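Local coordinates for protein HTH-type transcriptional regulator LysG (Mycobacterium tuberculosis, PDB 3ISP) that binds DNA as a dimeric LysR-type transcription factor, probably switching on expression of the exporter LysE while repressing its own gene, at residues A[104-109]-A[241-245]; A[160-164]-A[292-296]; A[201-206]-A[236-240]. One frame throughout, in Å; residues are numbered along the deposited sequence.

Contact 1 of 3, residues A[104-109]-A[241-245]; sequences DSMATW and PEKLA
T108 buries more surface here than any other residue, and its methyl does most of the work. CG2 reaches into the first turn of the helix that follows P241, where it meets three side chains at once: CD1 of L244 at 3.4 Å, CB of K243 at 3.7 Å and CB of P241 at 3.9 Å. The first torsion (chi1 58°) explains how one residue can serve both a polar and an apolar purpose. It puts OG1 between the backbone N and the carbonyl carbon, and CG2 anti to that carbon. OG1 can thus turn back on its own segment and give a 2.8 Å hydrogen bond to D104 O, in the carbonyl plane, while the methyl faces the neighbours. A beta-branched residue with one hydroxyl and one methyl suits such a divided site.

The segments join two helices of the LysR effector-binding domain, a periplasmic-binding-protein-like alpha/beta fold: the C-terminal end of helix 103-107 meets the start of helix 242-251. P241 stands at the N-cap, and its O accepts from both L244 N and A245 N. Its backbone shape (phi -52°) is one the pyrrolidine ring readily allows, and the ring itself supplies a compact apolar surface. CG lies 3.6 Å from CG of D104, whose side chain crosses the ring at about a right angle; the acid's OD2 is taken by Y165 OH of strand 155-169.

L244 extends the apolar patch, its CD2 lying 4.0 Å from CB of A107, a residue whose small side chain allows the close approach. On the exposed flank K243 and T108 slide past each other in opposite directions, lysine CD against T108 CB; its methylenes pack while the amine can reach outward.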
loop_
_atom_site.group_PDB
_atom_site.type_symbol
_atom_site.label_atom_id
_atom_site.label_comp_id
_atom_site.label_asym_id
_atom_site.label_seq_id
_atom_site.Cartn_x
_atom_site.Cartn_y
_atom_site.Cartn_z
ATOM N N ASP A 104 -9.825 3.158 22.090
ATOM C CA ASP A 104 -10.748 3.912 22.932
ATOM C C ASP A 104 -11.668 3.040 23.796
ATOM O O ASP A 104 -12.048 3.440 24.896
ATOM C CB ASP A 104 -11.564 4.883 22.077
ATOM C CG ASP A 104 -10.750 6.082 21.630
ATOM O OD1 ASP A 104 -9.708 6.360 22.276
ATOM O OD2 ASP A 104 -11.155 6.741 20.641
ATOM N N SER A 105 -12.018 1.851 23.320
ATOM C CA SER A 105 -12.829 0.959 24.146
ATOM C C SER A 105 -12.022 0.292 25.241
ATOM O O SER A 105 -12.528 0.078 26.342
ATOM C CB SER A 105 -13.549 -0.095 23.307
ATOM O OG SER A 105 -14.480 0.503 22.417
ATOM N N MET A 106 -10.772 -0.048 24.943
ATOM C CA MET A 106 -9.949 -0.744 25.923
ATOM C C MET A 106 -9.635 0.165 27.107
ATOM O O MET A 106 -9.532 -0.290 28.239
ATOM C CB MET A 106 -8.659 -1.294 25.294
ATOM C CG MET A 106 -7.670 -1.890 26.305
ATOM S SD MET A 106 -8.279 -3.325 27.227
ATOM C CE MET A 106 -8.431 -4.473 25.912
ATOM N N ALA A 107 -9.497 1.455 26.849
ATOM C CA ALA A 107 -9.140 2.378 27.912
ATOM C C ALA A 107 -10.342 2.748 28.772
ATOM O O ALA A 107 -10.190 3.221 29.900
ATOM C CB ALA A 107 -8.494 3.625 27.344
ATOM N N THR A 108 -11.537 2.550 28.241
ATOM C CA THR A 108 -12.716 2.938 28.986
ATOM C C THR A 108 -13.492 1.720 29.467
ATOM O O THR A 108 -13.119 1.083 30.450
ATOM C CB THR A 108 -13.607 3.879 28.178
ATOM O OG1 THR A 108 -13.992 3.243 26.957
ATOM C CG2 THR A 108 -12.851 5.148 27.842
ATOM N N TRP A 109 -14.547 1.365 28.752
ATOM C CA TRP A 109 -15.462 0.352 29.247
ATOM C C TRP A 109 -14.970 -1.089 29.174
ATOM O O TRP A 109 -15.250 -1.864 30.091
ATOM C CB TRP A 109 -16.805 0.491 28.558
ATOM C CG TRP A 109 -16.760 0.263 27.099
ATOM C CD1 TRP A 109 -16.540 1.190 26.120
ATOM C CD2 TRP A 109 -16.971 -0.984 26.434
ATOM N NE1 TRP A 109 -16.586 0.588 24.879
ATOM C CE2 TRP A 109 -16.853 -0.744 25.046
ATOM C CE3 TRP A 109 -17.247 -2.280 26.877
ATOM C CZ2 TRP A 109 -17.003 -1.749 24.108
ATOM C CZ3 TRP A 109 -17.394 -3.271 25.946
ATOM C CH2 TRP A 109 -17.272 -3.004 24.573
ATOM N N PRO A 241 -12.827 10.105 24.369
ATOM C CA PRO A 241 -13.981 9.398 24.922
ATOM C C PRO A 241 -14.374 10.107 26.198
ATOM O O PRO A 241 -13.511 10.353 27.028
ATOM C CB PRO A 241 -13.421 8.014 25.247
ATOM C CG PRO A 241 -12.304 7.842 24.296
ATOM C CD PRO A 241 -11.687 9.210 24.130
ATOM N N GLU A 242 -15.647 10.446 26.348
ATOM C CA GLU A 242 -16.085 11.150 27.540
ATOM C C GLU A 242 -15.672 10.479 28.837
ATOM O O GLU A 242 -15.299 11.165 29.773
ATOM C CB GLU A 242 -17.589 11.394 27.535
ATOM C CG GLU A 242 -18.065 12.119 28.765
ATOM C CD GLU A 242 -19.566 12.139 28.878
ATOM O OE1 GLU A 242 -20.216 12.573 27.907
ATOM O OE2 GLU A 242 -20.089 11.727 29.937
ATOM N N LYS A 243 -15.731 9.156 28.916
ATOM C CA LYS A 243 -15.323 8.482 30.149
ATOM C C LYS A 243 -13.939 8.963 30.598
ATOM O O LYS A 243 -13.660 9.069 31.798
ATOM C CB LYS A 243 -15.313 6.960 29.982
ATOM C CG LYS A 243 -15.222 6.200 31.313
ATOM C CD LYS A 243 -15.101 4.691 31.123
ATOM C CE LYS A 243 -15.300 3.929 32.436
ATOM N NZ LYS A 243 -14.335 4.319 33.513
ATOM N N LEU A 244 -13.084 9.252 29.618
ATOM C CA LEU A 244 -11.693 9.651 29.842
ATOM C C LEU A 244 -11.515 11.144 30.141
ATOM O O LEU A 244 -10.550 11.541 30.798
ATOM C CB LEU A 244 -10.856 9.282 28.614
ATOM C CG LEU A 244 -10.012 8.011 28.637
ATOM C CD1 LEU A 244 -10.570 7.001 29.619
ATOM C CD2 LEU A 244 -9.877 7.416 27.238
ATOM N N ALA A 245 -12.432 11.968 29.635
ATOM C CA ALA A 245 -12.390 13.413 29.861
ATOM C C ALA A 245 -13.067 13.755 31.175
ATOM O O ALA A 245 -12.804 14.801 31.760
ATOM C CB ALA A 245 -13.074 14.148 28.726
#

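Contact 2 of 3, residues A[160-164]-A[292-296]; sequences LGEMR and LYRGQ
R164 and Y293 present their flat groups at nearly a right angle, with planes 84° apart. The tyrosine ring points its edge at one face of the R164 guanidinium: CD1 lies over that face, 3.5 Å from CZ, and NH1 sits at the ring edge, in the plane of the ring. The arginine therefore does not stack on the aromatic face. R164 starts with CG anti to the backbone N (chi1 178°), then bends at chi3, which brings the guanidinium face up to the edge of the ring. A salt bridge from NE to D263 of strand 255-271 steadies it.

The backbones are joined too. E162 and Y293 form a hydrogen-bonded antiparallel bridge, a single one: E162 N donates to Y293 O at 2.8 Å in an almost straight bond (175°), and Y293 N returns one to E162 O at 2.9 Å. In the LysR effector-binding domain, strand 155-169 is one of the long strands of the mixed sheet; here the tail of the chain, beyond helix 276-288, crosses it rather than extending the sheet.

L292 supplies the apolar part of the contact. Its CD1 packs 4.1 Å from CB of L160, and CD2 at the same distance from CB of M163; a branched side chain can serve both at once. At G161, next to L292, a beta carbon would collide with L292 CB; without one the residue can also adopt its positive phi, and CA lies 3.5 Å from Y293 O. Farther along, the extended E162 carries its carboxylate past CA of G295, and OE2 accepts a weak hydrogen bond from Q296 N at 3.1 Å.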
loop_
_atom_site.group_PDB
_atom_site.type_symbol
_atom_site.label_atom_id
_atom_site.label_comp_id
_atom_site.label_asym_id
_atom_site.label_seq_id
_atom_site.Cartn_x
_atom_site.Cartn_y
_atom_site.Cartn_z
ATOM N N LEU A 160 -23.690 -2.264 20.499
ATOM C CA LEU A 160 -23.234 -2.173 21.875
ATOM C C LEU A 160 -23.711 -0.878 22.515
ATOM O O LEU A 160 -23.785 -0.783 23.737
ATOM C CB LEU A 160 -21.715 -2.236 21.912
ATOM C CG LEU A 160 -21.099 -3.598 21.614
ATOM C CD1 LEU A 160 -19.619 -3.408 21.358
ATOM C CD2 LEU A 160 -21.317 -4.545 22.769
ATOM N N GLY A 161 -24.057 0.093 21.666
ATOM C CA GLY A 161 -24.344 1.454 22.077
ATOM C C GLY A 161 -23.467 2.441 21.321
ATOM O O GLY A 161 -22.775 2.081 20.385
ATOM N N GLU A 162 -23.486 3.701 21.721
ATOM C CA GLU A 162 -22.569 4.677 21.133
ATOM C C GLU A 162 -21.625 5.269 22.179
ATOM O O GLU A 162 -21.995 5.420 23.351
ATOM C CB GLU A 162 -23.348 5.782 20.426
ATOM C CG GLU A 162 -24.317 5.261 19.399
ATOM C CD GLU A 162 -25.118 6.371 18.752
ATOM O OE1 GLU A 162 -25.119 7.503 19.304
ATOM O OE2 GLU A 162 -25.746 6.099 17.697
ATOM N N MET A 163 -20.400 5.567 21.749
ATOM C CA MET A 163 -19.393 6.221 22.599
ATOM C C MET A 163 -19.414 7.709 22.269
ATOM O O MET A 163 -19.418 8.078 21.099
ATOM C CB MET A 163 -17.999 5.610 22.343
ATOM C CG MET A 163 -16.814 6.333 22.995
ATOM S SD MET A 163 -15.288 5.355 23.038
ATOM C CE MET A 163 -15.307 4.712 21.384
ATOM N N ARG A 164 -19.471 8.568 23.279
ATOM C CA ARG A 164 -19.440 10.003 22.998
ATOM C C ARG A 164 -18.029 10.588 23.060
ATOM O O ARG A 164 -17.250 10.265 23.961
ATOM C CB ARG A 164 -20.358 10.790 23.929
ATOM C CG ARG A 164 -20.282 12.280 23.672
ATOM C CD ARG A 164 -21.518 13.007 24.153
ATOM N NE ARG A 164 -22.726 12.482 23.542
ATOM C CZ ARG A 164 -23.929 12.553 24.095
ATOM N NH1 ARG A 164 -24.082 13.126 25.274
ATOM N NH2 ARG A 164 -24.977 12.035 23.471
ATOM N N LEU A 292 -22.446 2.545 27.875
ATOM C CA LEU A 292 -22.351 3.438 26.725
ATOM C C LEU A 292 -23.652 4.233 26.613
ATOM O O LEU A 292 -24.615 3.957 27.327
ATOM C CB LEU A 292 -22.090 2.643 25.437
ATOM C CG LEU A 292 -20.709 1.994 25.283
ATOM C CD1 LEU A 292 -20.694 1.030 24.123
ATOM C CD2 LEU A 292 -19.599 3.027 25.110
ATOM N N TYR A 293 -23.692 5.213 25.721
ATOM C CA TYR A 293 -24.938 5.927 25.483
ATOM C C TYR A 293 -25.842 5.041 24.590
ATOM O O TYR A 293 -25.346 4.373 23.681
ATOM C CB TYR A 293 -24.645 7.349 24.948
ATOM C CG TYR A 293 -24.137 8.283 26.067
ATOM C CD1 TYR A 293 -24.278 9.669 26.003
ATOM C CD2 TYR A 293 -23.558 7.740 27.227
ATOM C CE1 TYR A 293 -23.818 10.497 27.061
ATOM C CE2 TYR A 293 -23.116 8.531 28.279
ATOM C CZ TYR A 293 -23.245 9.909 28.202
ATOM O OH TYR A 293 -22.788 10.652 29.276
ATOM N N ARG A 294 -27.144 4.963 24.869
ATOM C CA ARG A 294 -27.960 3.995 24.135
ATOM C C ARG A 294 -28.055 4.251 22.616
ATOM O O ARG A 294 -28.026 3.304 21.832
ATOM C CB ARG A 294 -29.328 3.728 24.814
ATOM C CG ARG A 294 -30.523 4.493 24.291
ATOM C CD ARG A 294 -31.415 3.630 23.407
ATOM N NE ARG A 294 -31.822 4.376 22.206
ATOM C CZ ARG A 294 -32.831 5.245 22.150
ATOM N NH1 ARG A 294 -33.580 5.482 23.227
ATOM N NH2 ARG A 294 -33.094 5.871 21.011
ATOM N N GLY A 295 -28.143 5.518 22.215
ATOM C CA GLY A 295 -28.065 5.913 20.812
ATOM C C GLY A 295 -28.936 5.180 19.795
ATOM O O GLY A 295 -30.154 5.101 19.954
ATOM N N GLN A 296 -28.287 4.659 18.748
ATOM C CA GLN A 296 -28.913 3.914 17.629
ATOM C C GLN A 296 -29.670 4.809 16.652
ATOM O O GLN A 296 -30.363 5.737 17.064
ATOM C CB GLN A 296 -29.834 2.796 18.108
ATOM C CG GLN A 296 -31.310 3.161 18.024
ATOM C CD GLN A 296 -32.227 1.945 17.997
ATOM O OE1 GLN A 296 -33.159 1.868 17.184
ATOM N NE2 GLN A 296 -31.965 0.982 18.884
#

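Contact 3 of 3, residues A[201-206]-A[236-240]; sequences LQDMLV and GWGMF
L201, L205 and V206, on or near the start of helix 201-210, pack with Q202 against W237 and M239. In this periplasmic-binding-protein-like alpha/beta domain the helix crosses strand 238-241, at an edge of the mixed sheet; the axes of 201-206 and 238-240 are 106° apart and approach to 7.9 Å.

W237, with chi1 68°, swings its six-membered ring back to the helix, where the broad indole can touch three side chains. CD2 of L205 lies 3.7 Å from CZ3, and CG of Q202 3.8 Å from the same atom, as the glutamine's methylenes slide past the indole. CG2 of V206 meets the ring at its edge, 4.1 Å from CZ2. F182 adds an edge-to-face partner for the indole.

The polar element is the buried Q202, whose side chain bends at chi2 so that its amide end reaches the backbone of G238 and M239.

The aliphatic contacts centre on M239, whose flexible chain bends at chi2 and chi3 to follow the helix surface. Its CG rests 3.9 Å from CB of L201, and its SD lies 3.9 Å from CB and 4.1 Å from CD1 of L205.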
loop_
_atom_site.group_PDB
_atom_site.type_symbol
_atom_site.label_atom_id
_atom_site.label_comp_id
_atom_site.label_asym_id
_atom_site.label_seq_id
_atom_site.Cartn_x
_atom_site.Cartn_y
_atom_site.Cartn_z
ATOM N N LEU A 201 -11.696 11.503 13.610
ATOM C CA LEU A 201 -12.472 12.038 14.722
ATOM C C LEU A 201 -12.513 13.567 14.771
ATOM O O LEU A 201 -13.583 14.153 14.821
ATOM C CB LEU A 201 -11.974 11.459 16.044
ATOM C CG LEU A 201 -12.879 10.382 16.644
ATOM C CD1 LEU A 201 -13.852 9.880 15.595
ATOM C CD2 LEU A 201 -12.064 9.239 17.211
ATOM N N GLN A 202 -11.354 14.209 14.744
ATOM C CA GLN A 202 -11.285 15.662 14.814
ATOM C C GLN A 202 -11.923 16.291 13.567
ATOM O O GLN A 202 -12.493 17.386 13.613
ATOM C CB GLN A 202 -9.819 16.114 14.949
ATOM C CG GLN A 202 -9.230 16.041 16.363
ATOM C CD GLN A 202 -8.915 14.621 16.846
ATOM O OE1 GLN A 202 -8.770 13.683 16.057
ATOM N NE2 GLN A 202 -8.802 14.467 18.156
ATOM N N ASP A 203 -11.816 15.590 12.447
ATOM C CA ASP A 203 -12.301 16.114 11.182
ATOM C C ASP A 203 -13.828 16.141 11.138
ATOM O O ASP A 203 -14.419 16.992 10.475
ATOM C CB ASP A 203 -11.758 15.282 10.018
ATOM C CG ASP A 203 -10.340 15.652 9.643
ATOM O OD1 ASP A 203 -9.762 16.538 10.314
ATOM O OD2 ASP A 203 -9.807 15.063 8.667
ATOM N N MET A 204 -14.467 15.209 11.836
ATOM C CA MET A 204 -15.921 15.132 11.818
ATOM C C MET A 204 -16.503 16.297 12.595
ATOM O O MET A 204 -17.496 16.904 12.174
ATOM C CB MET A 204 -16.414 13.801 12.369
ATOM C CG MET A 204 -16.109 12.633 11.465
ATOM S SD MET A 204 -16.655 11.108 12.229
ATOM C CE MET A 204 -15.378 9.977 11.653
ATOM N N LEU A 205 -15.890 16.599 13.738
ATOM C CA LEU A 205 -16.037 17.916 14.341
ATOM C C LEU A 205 -15.375 18.841 13.329
ATOM O O LEU A 205 -14.681 18.377 12.427
ATOM C CB LEU A 205 -15.316 17.992 15.687
ATOM C CG LEU A 205 -15.889 19.037 16.642
ATOM C CD1 LEU A 205 -16.812 18.387 17.660
ATOM C CD2 LEU A 205 -14.787 19.799 17.347
ATOM N N VAL A 206 -15.572 20.140 13.460
ATOM C CA VAL A 206 -15.068 21.059 12.440
ATOM C C VAL A 206 -16.035 21.015 11.274
ATOM O O VAL A 206 -16.607 22.042 10.908
ATOM C CB VAL A 206 -13.622 20.716 11.958
ATOM C CG1 VAL A 206 -13.347 21.336 10.596
ATOM C CG2 VAL A 206 -12.589 21.184 12.966
ATOM N N GLY A 236 -2.352 20.604 21.833
ATOM C CA GLY A 236 -3.463 20.822 20.924
ATOM C C GLY A 236 -4.779 20.329 21.483
ATOM O O GLY A 236 -4.803 19.744 22.562
ATOM N N TRP A 237 -5.870 20.576 20.762
ATOM C CA TRP A 237 -7.177 20.019 21.136
ATOM C C TRP A 237 -7.404 18.710 20.373
ATOM O O TRP A 237 -6.839 18.508 19.290
ATOM C CB TRP A 237 -8.331 21.008 20.858
ATOM C CG TRP A 237 -8.582 21.253 19.386
ATOM C CD1 TRP A 237 -7.959 22.165 18.593
ATOM C CD2 TRP A 237 -9.504 20.561 18.543
ATOM N NE1 TRP A 237 -8.436 22.089 17.305
ATOM C CE2 TRP A 237 -9.388 21.110 17.253
ATOM C CE3 TRP A 237 -10.415 19.523 18.751
ATOM C CZ2 TRP A 237 -10.155 20.660 16.178
ATOM C CZ3 TRP A 237 -11.171 19.084 17.679
ATOM C CH2 TRP A 237 -11.031 19.649 16.410
ATOM N N GLY A 238 -8.225 17.832 20.946
ATOM C CA GLY A 238 -8.522 16.542 20.350
ATOM C C GLY A 238 -9.788 15.897 20.892
ATOM O O GLY A 238 -10.292 16.288 21.942
ATOM N N MET A 239 -10.306 14.902 20.178
ATOM C CA MET A 239 -11.519 14.219 20.612
ATOM C C MET A 239 -11.229 13.075 21.597
ATOM O O MET A 239 -10.449 12.159 21.310
ATOM C CB MET A 239 -12.293 13.706 19.401
ATOM C CG MET A 239 -12.404 14.693 18.259
ATOM S SD MET A 239 -13.598 16.002 18.532
ATOM C CE MET A 239 -14.739 15.270 19.681
ATOM N N PHE A 240 -11.883 13.127 22.749
ATOM C CA PHE A 240 -11.659 12.165 23.821
ATOM C C PHE A 240 -12.925 11.426 24.216
ATOM O O PHE A 240 -13.976 12.033 24.406
ATOM C CB PHE A 240 -11.140 12.890 25.065
ATOM C CG PHE A 240 -9.654 13.118 25.072
ATOM C CD1 PHE A 240 -8.834 12.379 25.902
ATOM C CD2 PHE A 240 -9.082 14.082 24.268
ATOM C CE1 PHE A 240 -7.460 12.591 25.924
ATOM C CE2 PHE A 240 -7.712 14.302 24.295
ATOM C CZ PHE A 240 -6.900 13.552 25.124
#

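Overall arrangement
The contacts differ in burial. Contact 2 is the most exposed and the most polar, closed by backbone hydrogen bonds and charged side chains; contact 3 is buried and chiefly apolar; contact 1 is intermediate, its packing apolar, with charged residues, D104 and K243, contributing carbon contacts. Contacts 1 and 3 follow one another in the chain, since strand 238-241 leads directly into helix 242-251. Strand 155-169 neighbours strand 238-241, so contacts 2 and 3 reach the same sheet without touching. Contacts 1 and 2 do touch: E242 N probably bonds to R164 O, and W109 packs on L292. Contact 3, though buried, lies farthest from the chain's centre.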